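Type IV pilus biogenesis factor PilY1 (Pseudomonas aeruginosa, PDB 3HX6) primes type IV pilus assembly, acts in twitching motility and host-cell adhesion, and probably regulates pilus retraction in a calcium-dependent way, here represented by its C-terminal domain. Local coordinates at residues Q326-P338 with G446-Q458. The protein carries 3 engineered substitutions. Numbering follows the deposited sequence.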
loop_
_atom_site.group_PDB
_atom_site.type_symbol
_atom_site.label_atom_id
_atom_site.label_comp_id
_atom_site.label_asym_id
_atom_site.label_seq_id
_atom_site.Cartn_x
_atom_site.Cartn_y
_atom_site.Cartn_z
ATOM N N GLN A 326 -20.201 16.543 29.386
ATOM C CA GLN A 326 -18.860 16.282 28.866
ATOM C C GLN A 326 -18.743 16.850 27.458
ATOM O O GLN A 326 -19.419 16.389 26.543
ATOM C CB GLN A 326 -18.592 14.782 28.801
ATOM C CG GLN A 326 -18.489 14.098 30.139
ATOM C CD GLN A 326 -18.508 12.598 29.990
ATOM O OE1 GLN A 326 -17.657 11.892 30.539
ATOM N NE2 GLN A 326 -19.487 12.097 29.244
ATOM N N ALA A 327 -17.877 17.838 27.283
ATOM C CA ALA A 327 -17.688 18.445 25.976
ATOM C C ALA A 327 -17.172 17.424 24.972
ATOM O O ALA A 327 -16.429 16.504 25.327
ATOM C CB ALA A 327 -16.702 19.601 26.081
ATOM N N ILE A 328 -17.579 17.587 23.720
ATOM C CA ILE A 328 -17.129 16.716 22.642
ATOM C C ILE A 328 -16.392 17.607 21.658
ATOM O O ILE A 328 -16.953 18.590 21.158
ATOM C CB ILE A 328 -18.300 16.040 21.920
ATOM C CG1 ILE A 328 -19.033 15.114 22.894
ATOM C CG2 ILE A 328 -17.781 15.271 20.694
ATOM C CD1 ILE A 328 -20.384 14.656 22.410
ATOM N N THR A 329 -15.135 17.260 21.398
ATOM C CA THR A 329 -14.277 18.013 20.499
ATOM C C THR A 329 -14.030 17.259 19.201
ATOM O O THR A 329 -14.152 17.817 18.112
ATOM C CB THR A 329 -12.896 18.272 21.144
ATOM O OG1 THR A 329 -13.048 19.095 22.299
ATOM C CG2 THR A 329 -11.971 18.952 20.158
ATOM N N ALA A 330 -13.673 15.987 19.334
ATOM C CA ALA A 330 -13.371 15.151 18.186
ATOM C C ALA A 330 -14.599 14.750 17.392
ATOM O O ALA A 330 -15.708 14.673 17.923
ATOM C CB ALA A 330 -12.628 13.896 18.641
ATOM N N ALA A 331 -14.378 14.486 16.109
ATOM C CA ALA A 331 -15.443 14.063 15.221
ATOM C C ALA A 331 -15.857 12.647 15.581
ATOM O O ALA A 331 -15.051 11.866 16.093
ATOM C CB ALA A 331 -14.961 14.090 13.776
ATOM N N PRO A 332 -17.129 12.304 15.334
ATOM C CA PRO A 332 -17.624 10.962 15.625
ATOM C C PRO A 332 -17.115 10.057 14.504
ATOM O O PRO A 332 -16.588 10.546 13.499
ATOM C CB PRO A 332 -19.148 11.116 15.539
ATOM C CG PRO A 332 -19.381 12.587 15.718
ATOM C CD PRO A 332 -18.240 13.199 14.970
ATOM N N SER A 333 -17.254 8.750 14.698
ATOM C CA SER A 333 -16.881 7.752 13.700
ATOM C C SER A 333 -18.118 6.877 13.605
ATOM O O SER A 333 -18.829 6.715 14.592
ATOM C CB SER A 333 -15.680 6.913 14.151
ATOM O OG SER A 333 -14.471 7.599 13.905
ATOM N N LEU A 334 -18.380 6.320 12.430
ATOM C CA LEU A 334 -19.569 5.496 12.242
ATOM C C LEU A 334 -19.242 4.081 11.801
ATOM O O LEU A 334 -18.390 3.876 10.937
ATOM C CB LEU A 334 -20.486 6.144 11.199
ATOM C CG LEU A 334 -20.877 7.602 11.457
ATOM C CD1 LEU A 334 -21.604 8.157 10.243
ATOM C CD2 LEU A 334 -21.746 7.696 12.690
ATOM N N VAL A 335 -19.919 3.107 12.402
ATOM C CA VAL A 335 -19.717 1.707 12.041
ATOM C C VAL A 335 -21.101 1.086 11.875
ATOM O O VAL A 335 -21.968 1.271 12.727
ATOM C CB VAL A 335 -18.935 0.933 13.140
ATOM C CG1 VAL A 335 -18.711 -0.499 12.705
ATOM C CG2 VAL A 335 -17.590 1.605 13.409
ATOM N N ARG A 336 -21.317 0.367 10.777
ATOM C CA ARG A 336 -22.613 -0.265 10.554
ATOM C C ARG A 336 -22.910 -1.224 11.706
ATOM O O ARG A 336 -22.052 -2.006 12.112
ATOM C CB ARG A 336 -22.624 -1.045 9.233
ATOM C CG ARG A 336 -24.029 -1.470 8.807
ATOM C CD ARG A 336 -24.007 -2.446 7.634
ATOM N NE ARG A 336 -23.548 -1.843 6.385
ATOM C CZ ARG A 336 -24.271 -1.017 5.634
ATOM N NH1 ARG A 336 -25.503 -0.681 5.995
ATOM N NH2 ARG A 336 -23.762 -0.532 4.510
ATOM N N HIS A 337 -24.123 -1.159 12.238
ATOM C CA HIS A 337 -24.497 -2.044 13.332
ATOM C C HIS A 337 -24.414 -3.507 12.873
ATOM O O HIS A 337 -24.645 -3.813 11.704
ATOM C CB HIS A 337 -25.909 -1.702 13.796
ATOM C CG HIS A 337 -26.302 -2.365 15.077
ATOM N ND1 HIS A 337 -26.755 -3.666 15.133
ATOM C CD2 HIS A 337 -26.293 -1.912 16.351
ATOM C CE1 HIS A 337 -27.012 -3.983 16.388
ATOM N NE2 HIS A 337 -26.741 -2.937 17.149
ATOM N N PRO A 338 -24.056 -4.425 13.786
ATOM C CA PRO A 338 -23.946 -5.852 13.454
ATOM C C PRO A 338 -25.186 -6.452 12.789
ATOM O O PRO A 338 -25.072 -7.367 11.979
ATOM C CB PRO A 338 -23.657 -6.500 14.804
ATOM C CG PRO A 338 -22.859 -5.450 15.504
ATOM C CD PRO A 338 -23.603 -4.175 15.166
ATOM N N GLY A 446 -7.590 12.689 33.912
ATOM C CA GLY A 446 -7.981 13.706 32.955
ATOM C C GLY A 446 -7.689 13.279 31.526
ATOM O O GLY A 446 -7.463 14.115 30.652
ATOM N N GLU A 447 -7.673 11.973 31.283
ATOM C CA GLU A 447 -7.428 11.472 29.937
ATOM C C GLU A 447 -8.637 11.878 29.103
ATOM O O GLU A 447 -9.779 11.769 29.557
ATOM C CB GLU A 447 -7.279 9.948 29.947
ATOM C CG GLU A 447 -7.024 9.317 28.572
ATOM C CD GLU A 447 -6.811 7.811 28.655
ATOM O OE1 GLU A 447 -6.913 7.259 29.767
ATOM O OE2 GLU A 447 -6.550 7.172 27.611
ATOM N N MET A 448 -8.402 12.364 27.894
ATOM C CA MET A 448 -9.522 12.769 27.058
ATOM C C MET A 448 -9.288 12.558 25.572
ATOM O O MET A 448 -8.167 12.311 25.134
ATOM C CB MET A 448 -9.860 14.236 27.327
ATOM C CG MET A 448 -8.668 15.159 27.243
ATOM S SD MET A 448 -9.078 16.860 27.646
ATOM C CE MET A 448 -8.070 17.709 26.474
ATOM N N LEU A 449 -10.370 12.646 24.805
ATOM C CA LEU A 449 -10.298 12.485 23.361
ATOM C C LEU A 449 -10.445 13.830 22.655
ATOM O O LEU A 449 -11.464 14.502 22.828
ATOM C CB LEU A 449 -11.422 11.573 22.866
ATOM C CG LEU A 449 -11.357 11.284 21.364
ATOM C CD1 LEU A 449 -10.303 10.224 21.138
ATOM C CD2 LEU A 449 -12.702 10.813 20.823
ATOM N N ILE A 450 -9.447 14.243 21.882
ATOM C CA ILE A 450 -9.609 15.483 21.133
ATOM C C ILE A 450 -9.313 15.269 19.643
ATOM O O ILE A 450 -9.718 16.072 18.813
ATOM C CB ILE A 450 -8.740 16.666 21.683
ATOM C CG1 ILE A 450 -7.285 16.528 21.249
ATOM C CG2 ILE A 450 -8.877 16.755 23.203
ATOM C CD1 ILE A 450 -6.513 15.490 21.983
ATOM N N GLU A 451 -8.633 14.173 19.315
ATOM C CA GLU A 451 -8.283 13.846 17.923
ATOM C C GLU A 451 -9.301 12.898 17.294
ATOM O O GLU A 451 -9.880 12.052 17.979
ATOM C CB GLU A 451 -6.904 13.180 17.860
ATOM C CG GLU A 451 -5.753 14.057 18.330
ATOM C CD GLU A 451 -5.509 15.226 17.403
ATOM O OE1 GLU A 451 -5.273 14.980 16.201
ATOM O OE2 GLU A 451 -5.552 16.385 17.868
ATOM N N ASP A 452 -9.508 13.031 15.985
ATOM C CA ASP A 452 -10.448 12.168 15.285
ATOM C C ASP A 452 -10.004 10.711 15.352
ATOM O O ASP A 452 -8.822 10.410 15.527
ATOM C CB ASP A 452 -10.596 12.601 13.827
ATOM C CG ASP A 452 -11.317 13.928 13.687
ATOM O OD1 ASP A 452 -11.648 14.555 14.725
ATOM O OD2 ASP A 452 -11.558 14.347 12.534
ATOM N N MET A 453 -10.970 9.813 15.207
ATOM C CA MET A 453 -10.711 8.390 15.278
ATOM C C MET A 453 -10.795 7.739 13.907
ATOM O O MET A 453 -11.231 8.359 12.937
ATOM C CB MET A 453 -11.721 7.737 16.215
ATOM C CG MET A 453 -11.855 8.442 17.555
ATOM S SD MET A 453 -13.069 7.616 18.602
ATOM C CE MET A 453 -14.552 8.528 18.193
ATOM N N ILE A 454 -10.387 6.477 13.841
ATOM C CA ILE A 454 -10.404 5.732 12.589
ATOM C C ILE A 454 -11.101 4.395 12.766
ATOM O O ILE A 454 -10.641 3.539 13.523
ATOM C CB ILE A 454 -8.969 5.460 12.089
ATOM C CG1 ILE A 454 -8.213 6.784 11.948
ATOM C CG2 ILE A 454 -9.012 4.711 10.755
ATOM C CD1 ILE A 454 -6.688 6.618 11.915
ATOM N N ALA A 455 -12.211 4.220 12.065
ATOM C CA ALA A 455 -12.962 2.978 12.129
ATOM C C ALA A 455 -12.678 2.212 10.843
ATOM O O ALA A 455 -12.908 2.722 9.748
ATOM C CB ALA A 455 -14.457 3.270 12.259
ATOM N N ILE A 456 -12.163 0.997 10.977
ATOM C CA ILE A 456 -11.846 0.175 9.815
ATOM C C ILE A 456 -12.125 -1.280 10.138
ATOM O O ILE A 456 -11.765 -1.764 11.211
ATOM C CB ILE A 456 -10.357 0.345 9.395
ATOM C CG1 ILE A 456 -10.041 -0.560 8.201
ATOM C CG2 ILE A 456 -9.438 0.037 10.568
ATOM C CD1 ILE A 456 -8.656 -0.343 7.611
ATOM N N GLY A 457 -12.768 -1.977 9.209
ATOM C CA GLY A 457 -13.094 -3.373 9.442
ATOM C C GLY A 457 -13.865 -3.528 10.742
ATOM O O GLY A 457 -14.888 -2.877 10.950
ATOM N N GLN A 458 -13.362 -4.373 11.634
ATOM C CA GLN A 458 -14.023 -4.612 12.913
ATOM C C GLN A 458 -13.299 -3.936 14.077
ATOM O O GLN A 458 -13.267 -4.468 15.186
ATOM C CB GLN A 458 -14.124 -6.120 13.175
ATOM C CG GLN A 458 -14.831 -6.903 12.072
ATOM C CD GLN A 458 -14.761 -8.411 12.284
ATOM O OE1 GLN A 458 -15.263 -8.937 13.282
ATOM N NE2 GLN A 458 -14.129 -9.113 11.344
HETATM O O HOH W 1 -13.837 14.970 21.890
HETATM O O HOH W 2 -13.675 10.275 14.335
HETATM O O HOH W 3 -13.797 6.914 11.427
#
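S333 and A455 face each other from strands 333-336 and 454-456, which run almost parallel (16°) with axes 7.0 Å apart, while further back A330 comes up against I450 in the preceding loops. A direct hydrogen bond runs from A331 N to D452 OD1 (3.1 Å, nearly straight at 170°); the N-H meets the carboxylate from above its plane, and the CB of A331 rests against both carboxylate oxygens. The methyl of A330 points into the other loop, touching L449 CD2 at 3.8 Å and lying against the carbonyl oxygens of I450 and E451. Water does much of the remaining joining. Water 1 links T329 N to L449 O, and water 2 accepts from M453 N at 2.9 Å and lies within bonding distance of A331 O and S333 OG. With its OG beside its own backbone N (chi1 -82°), S333 also reaches water 3, which accepts from A455 N at 3.2 Å. Beyond the serine, V335 CG2 packs on A455 CB (3.7 Å). These are the innermost strands of two neighbouring blades, 333-336 pairing with 343-348 and 454-456 with 459-466, and such near-parallel inner strands of adjacent blades, set around a central axis, are characteristic of a beta-propeller.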